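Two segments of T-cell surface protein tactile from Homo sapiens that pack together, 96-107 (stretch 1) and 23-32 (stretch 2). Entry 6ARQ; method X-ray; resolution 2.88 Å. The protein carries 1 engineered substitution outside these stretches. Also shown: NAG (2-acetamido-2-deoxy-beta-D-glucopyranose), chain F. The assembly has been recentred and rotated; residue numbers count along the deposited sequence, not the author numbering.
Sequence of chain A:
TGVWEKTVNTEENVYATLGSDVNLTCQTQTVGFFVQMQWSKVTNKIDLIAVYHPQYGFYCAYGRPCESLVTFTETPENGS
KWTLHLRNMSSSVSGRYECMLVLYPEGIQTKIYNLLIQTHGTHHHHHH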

# COMPACT_ATOMS: atom_id res chain seq x y z
N ARG A 96 -35.50 5.11 16.43
CA ARG A 96 -34.38 4.89 17.35
C ARG A 96 -33.98 6.19 18.04
O ARG A 96 -33.72 7.19 17.38
CB ARG A 96 -33.18 4.29 16.60
CG ARG A 96 -33.19 2.77 16.50
CD ARG A 96 -32.30 2.27 15.37
NE ARG A 96 -30.89 2.62 15.56
CZ ARG A 96 -29.96 1.80 16.04
NH1 ARG A 96 -30.28 0.55 16.39
NH2 ARG A 96 -28.71 2.20 16.17
N TYR A 97 -33.95 6.16 19.38
CA TYR A 97 -33.58 7.29 20.24
C TYR A 97 -32.34 6.91 21.05
O TYR A 97 -32.37 5.94 21.80
CB TYR A 97 -34.74 7.69 21.17
CG TYR A 97 -35.92 8.29 20.45
CD1 TYR A 97 -35.99 9.66 20.22
CD2 TYR A 97 -36.98 7.50 20.02
CE1 TYR A 97 -37.09 10.23 19.57
CE2 TYR A 97 -38.08 8.06 19.36
CZ TYR A 97 -38.13 9.42 19.14
OH TYR A 97 -39.20 9.98 18.49
N GLU A 98 -31.25 7.67 20.87
CA GLU A 98 -29.99 7.41 21.56
C GLU A 98 -29.69 8.47 22.61
O GLU A 98 -29.90 9.66 22.37
CB GLU A 98 -28.84 7.35 20.54
CG GLU A 98 -27.53 6.79 21.10
CD GLU A 98 -26.28 7.22 20.37
OE1 GLU A 98 -25.44 7.92 20.99
OE2 GLU A 98 -26.10 6.84 19.19
N CYS A 99 -29.17 8.03 23.77
CA CYS A 99 -28.72 8.91 24.84
C CYS A 99 -27.22 8.71 25.02
O CYS A 99 -26.72 7.59 24.92
CB CYS A 99 -29.50 8.70 26.14
SG CYS A 99 -28.85 7.40 27.23
N MET A 100 -26.50 9.81 25.21
CA MET A 100 -25.06 9.78 25.41
C MET A 100 -24.73 10.46 26.73
O MET A 100 -25.08 11.62 26.93
CB MET A 100 -24.33 10.46 24.24
CG MET A 100 -22.89 10.05 24.13
SD MET A 100 -22.03 10.88 22.77
CE MET A 100 -22.64 9.94 21.36
N LEU A 101 -24.10 9.71 27.64
CA LEU A 101 -23.74 10.21 28.96
C LEU A 101 -22.22 10.29 29.09
O LEU A 101 -21.54 9.27 29.04
CB LEU A 101 -24.34 9.33 30.06
CG LEU A 101 -25.86 9.29 30.17
CD1 LEU A 101 -26.34 7.92 30.56
CD2 LEU A 101 -26.37 10.32 31.16
N VAL A 102 -21.69 11.51 29.24
CA VAL A 102 -20.26 11.75 29.42
C VAL A 102 -20.02 11.93 30.92
O VAL A 102 -20.56 12.85 31.53
CB VAL A 102 -19.69 12.92 28.56
CG1 VAL A 102 -18.17 12.97 28.65
CG2 VAL A 102 -20.14 12.80 27.11
N LEU A 103 -19.25 11.00 31.51
CA LEU A 103 -18.93 10.95 32.93
C LEU A 103 -17.42 11.05 33.15
O LEU A 103 -16.65 10.61 32.30
CB LEU A 103 -19.43 9.61 33.51
CG LEU A 103 -20.88 9.53 34.02
CD1 LEU A 103 -21.88 9.44 32.88
CD2 LEU A 103 -21.07 8.32 34.90
N TYR A 104 -17.01 11.60 34.30
CA TYR A 104 -15.59 11.69 34.64
C TYR A 104 -15.32 10.98 35.98
O TYR A 104 -15.95 11.32 36.98
CB TYR A 104 -15.09 13.14 34.68
CG TYR A 104 -13.60 13.25 34.41
CD1 TYR A 104 -12.67 13.12 35.44
CD2 TYR A 104 -13.13 13.46 33.12
CE1 TYR A 104 -11.30 13.18 35.18
CE2 TYR A 104 -11.76 13.54 32.86
CZ TYR A 104 -10.85 13.40 33.89
OH TYR A 104 -9.50 13.48 33.64
N PRO A 105 -14.43 9.96 36.01
CA PRO A 105 -13.58 9.45 34.92
C PRO A 105 -14.10 8.15 34.28
O PRO A 105 -13.30 7.38 33.74
CB PRO A 105 -12.26 9.21 35.66
CG PRO A 105 -12.70 8.76 37.06
CD PRO A 105 -14.12 9.27 37.27
N GLU A 106 -15.43 7.90 34.33
CA GLU A 106 -16.06 6.69 33.80
C GLU A 106 -16.10 6.65 32.26
O GLU A 106 -16.16 5.56 31.69
CB GLU A 106 -17.49 6.51 34.35
CG GLU A 106 -17.55 6.06 35.80
CD GLU A 106 -17.24 7.12 36.84
OE1 GLU A 106 -16.46 6.83 37.77
OE2 GLU A 106 -17.74 8.26 36.70
N GLY A 107 -16.08 7.82 31.63
CA GLY A 107 -16.09 7.94 30.18
C GLY A 107 -17.47 8.13 29.58
O GLY A 107 -18.37 8.68 30.22
C1 NAG F . -43.37 8.59 33.50
C2 NAG F . -43.59 10.05 33.92
C3 NAG F . -44.97 10.12 34.58
C4 NAG F . -46.06 9.55 33.68
C5 NAG F . -45.72 8.11 33.27
C6 NAG F . -46.68 7.53 32.26
C7 NAG F . -42.13 11.70 35.05
C8 NAG F . -41.00 11.87 36.01
N2 NAG F . -42.55 10.43 34.85
O3 NAG F . -45.28 11.47 34.91
O4 NAG F . -47.31 9.56 34.37
O5 NAG F . -44.42 8.08 32.67
O6 NAG F . -46.27 6.23 31.84
O7 NAG F . -42.66 12.65 34.48
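Stretch 2, residues 23-32: NLTCQTQTVG

Two strands that exchange no backbone hydrogen bonds can still be locked face to face, chiefly by their side chains, and the pairing of residues 23-29 with strand 96-104 is a compact example. Both run in the same general direction, their N-to-C axes crossing at -25° and approaching to 8.6 Å, a gap filled by alternate side chains. Residues 30-32 then leave the strand as a loop.

At the start, N23 is out of reach of stretch 1; its ND2 is joined to C1 of the NAG sugar at 1.4 Å. L24 is the first residue to point toward the partner, and its CD1 lies 3.9 Å from CB of Y97. T25 turns away, as the alternation of an extended chain requires. C26 faces inward again and supplies the covalent tie: its SG is 2.0 Å from SG of C99, in a disulfide with chi3 of -116°, and the two CA atoms stand 7.1 Å apart. Its CB also rests 3.7 Å from CD1 of L101. Q27 points away, whereas T28 returns to the interface, with CG2 3.8 Å from CD1 of L101 and OG1 3.5 Å from CD2 of L103.

The CA-to-CB bond of Q29 points away, yet its carbonyl O comes within 3.6 Å of L103 CD2. Beyond it polar contacts join the apolar ones. T30 places CB 3.7 Å from L103 CD2 and donates a hydrogen bond from OG1 to OE2 of E106 at 2.7 Å. The same carboxylate receives weak hydrogen bonds from V31 N, at 3.4 Å to E106 OE1 and 3.5 Å to E106 OE2. Finally, G32 brings CA to 3.4 Å from O of Y104 in a CA-H...O contact; a CB here would clash with that oxygen, so the close approach depends on glycine.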

# COMPACT_ATOMS: atom_id res chain seq x y z
N ASN A 23 -41.46 7.18 29.12
CA ASN A 23 -40.32 7.95 29.60
C ASN A 23 -39.05 7.11 29.43
O ASN A 23 -38.84 6.14 30.17
CB ASN A 23 -40.48 8.41 31.07
CG ASN A 23 -41.87 8.75 31.54
OD1 ASN A 23 -42.69 9.32 30.81
ND2 ASN A 23 -42.11 8.40 32.83
N LEU A 24 -38.23 7.45 28.42
CA LEU A 24 -36.96 6.76 28.17
C LEU A 24 -35.94 7.31 29.15
O LEU A 24 -35.59 8.49 29.06
CB LEU A 24 -36.51 6.92 26.70
CG LEU A 24 -37.51 6.54 25.60
CD1 LEU A 24 -37.08 7.09 24.26
CD2 LEU A 24 -37.71 5.03 25.50
N THR A 25 -35.53 6.50 30.14
CA THR A 25 -34.61 6.93 31.19
C THR A 25 -33.27 6.21 31.11
O THR A 25 -33.22 4.98 31.06
CB THR A 25 -35.26 6.73 32.58
OG1 THR A 25 -36.61 7.21 32.55
CG2 THR A 25 -34.50 7.43 33.70
N CYS A 26 -32.18 7.00 31.14
CA CYS A 26 -30.80 6.54 31.15
C CYS A 26 -30.25 6.77 32.56
O CYS A 26 -29.87 7.90 32.90
CB CYS A 26 -29.97 7.24 30.08
SG CYS A 26 -30.43 6.81 28.38
N GLN A 27 -30.28 5.73 33.41
CA GLN A 27 -29.83 5.80 34.80
C GLN A 27 -28.36 5.42 34.90
O GLN A 27 -27.95 4.37 34.40
CB GLN A 27 -30.69 4.89 35.69
CG GLN A 27 -30.63 5.25 37.18
CD GLN A 27 -31.69 4.58 38.03
OE1 GLN A 27 -31.80 4.84 39.24
NE2 GLN A 27 -32.51 3.70 37.45
N THR A 28 -27.56 6.29 35.55
CA THR A 28 -26.12 6.09 35.73
C THR A 28 -25.65 6.71 37.06
O THR A 28 -26.36 7.52 37.66
CB THR A 28 -25.33 6.63 34.51
OG1 THR A 28 -23.95 6.28 34.65
CG2 THR A 28 -25.48 8.14 34.30
N GLN A 29 -24.45 6.31 37.51
CA GLN A 29 -23.82 6.79 38.74
C GLN A 29 -22.34 7.08 38.48
O GLN A 29 -21.68 6.32 37.77
CB GLN A 29 -23.98 5.75 39.87
CG GLN A 29 -24.38 6.35 41.21
CD GLN A 29 -23.29 6.30 42.26
OE1 GLN A 29 -22.14 5.93 42.01
NE2 GLN A 29 -23.65 6.69 43.47
N THR A 30 -21.83 8.19 39.04
CA THR A 30 -20.44 8.60 38.86
C THR A 30 -19.68 8.59 40.20
O THR A 30 -20.27 8.82 41.26
CB THR A 30 -20.38 9.99 38.17
OG1 THR A 30 -19.02 10.32 37.89
CG2 THR A 30 -21.02 11.11 38.99
N VAL A 31 -18.37 8.31 40.13
CA VAL A 31 -17.48 8.34 41.30
C VAL A 31 -17.08 9.81 41.48
O VAL A 31 -17.01 10.30 42.61
CB VAL A 31 -16.26 7.38 41.14
CG1 VAL A 31 -15.26 7.53 42.28
CG2 VAL A 31 -16.72 5.92 41.03
N GLY A 32 -16.88 10.50 40.35
CA GLY A 32 -16.52 11.91 40.30
C GLY A 32 -17.67 12.85 40.01
O GLY A 32 -18.36 13.28 40.94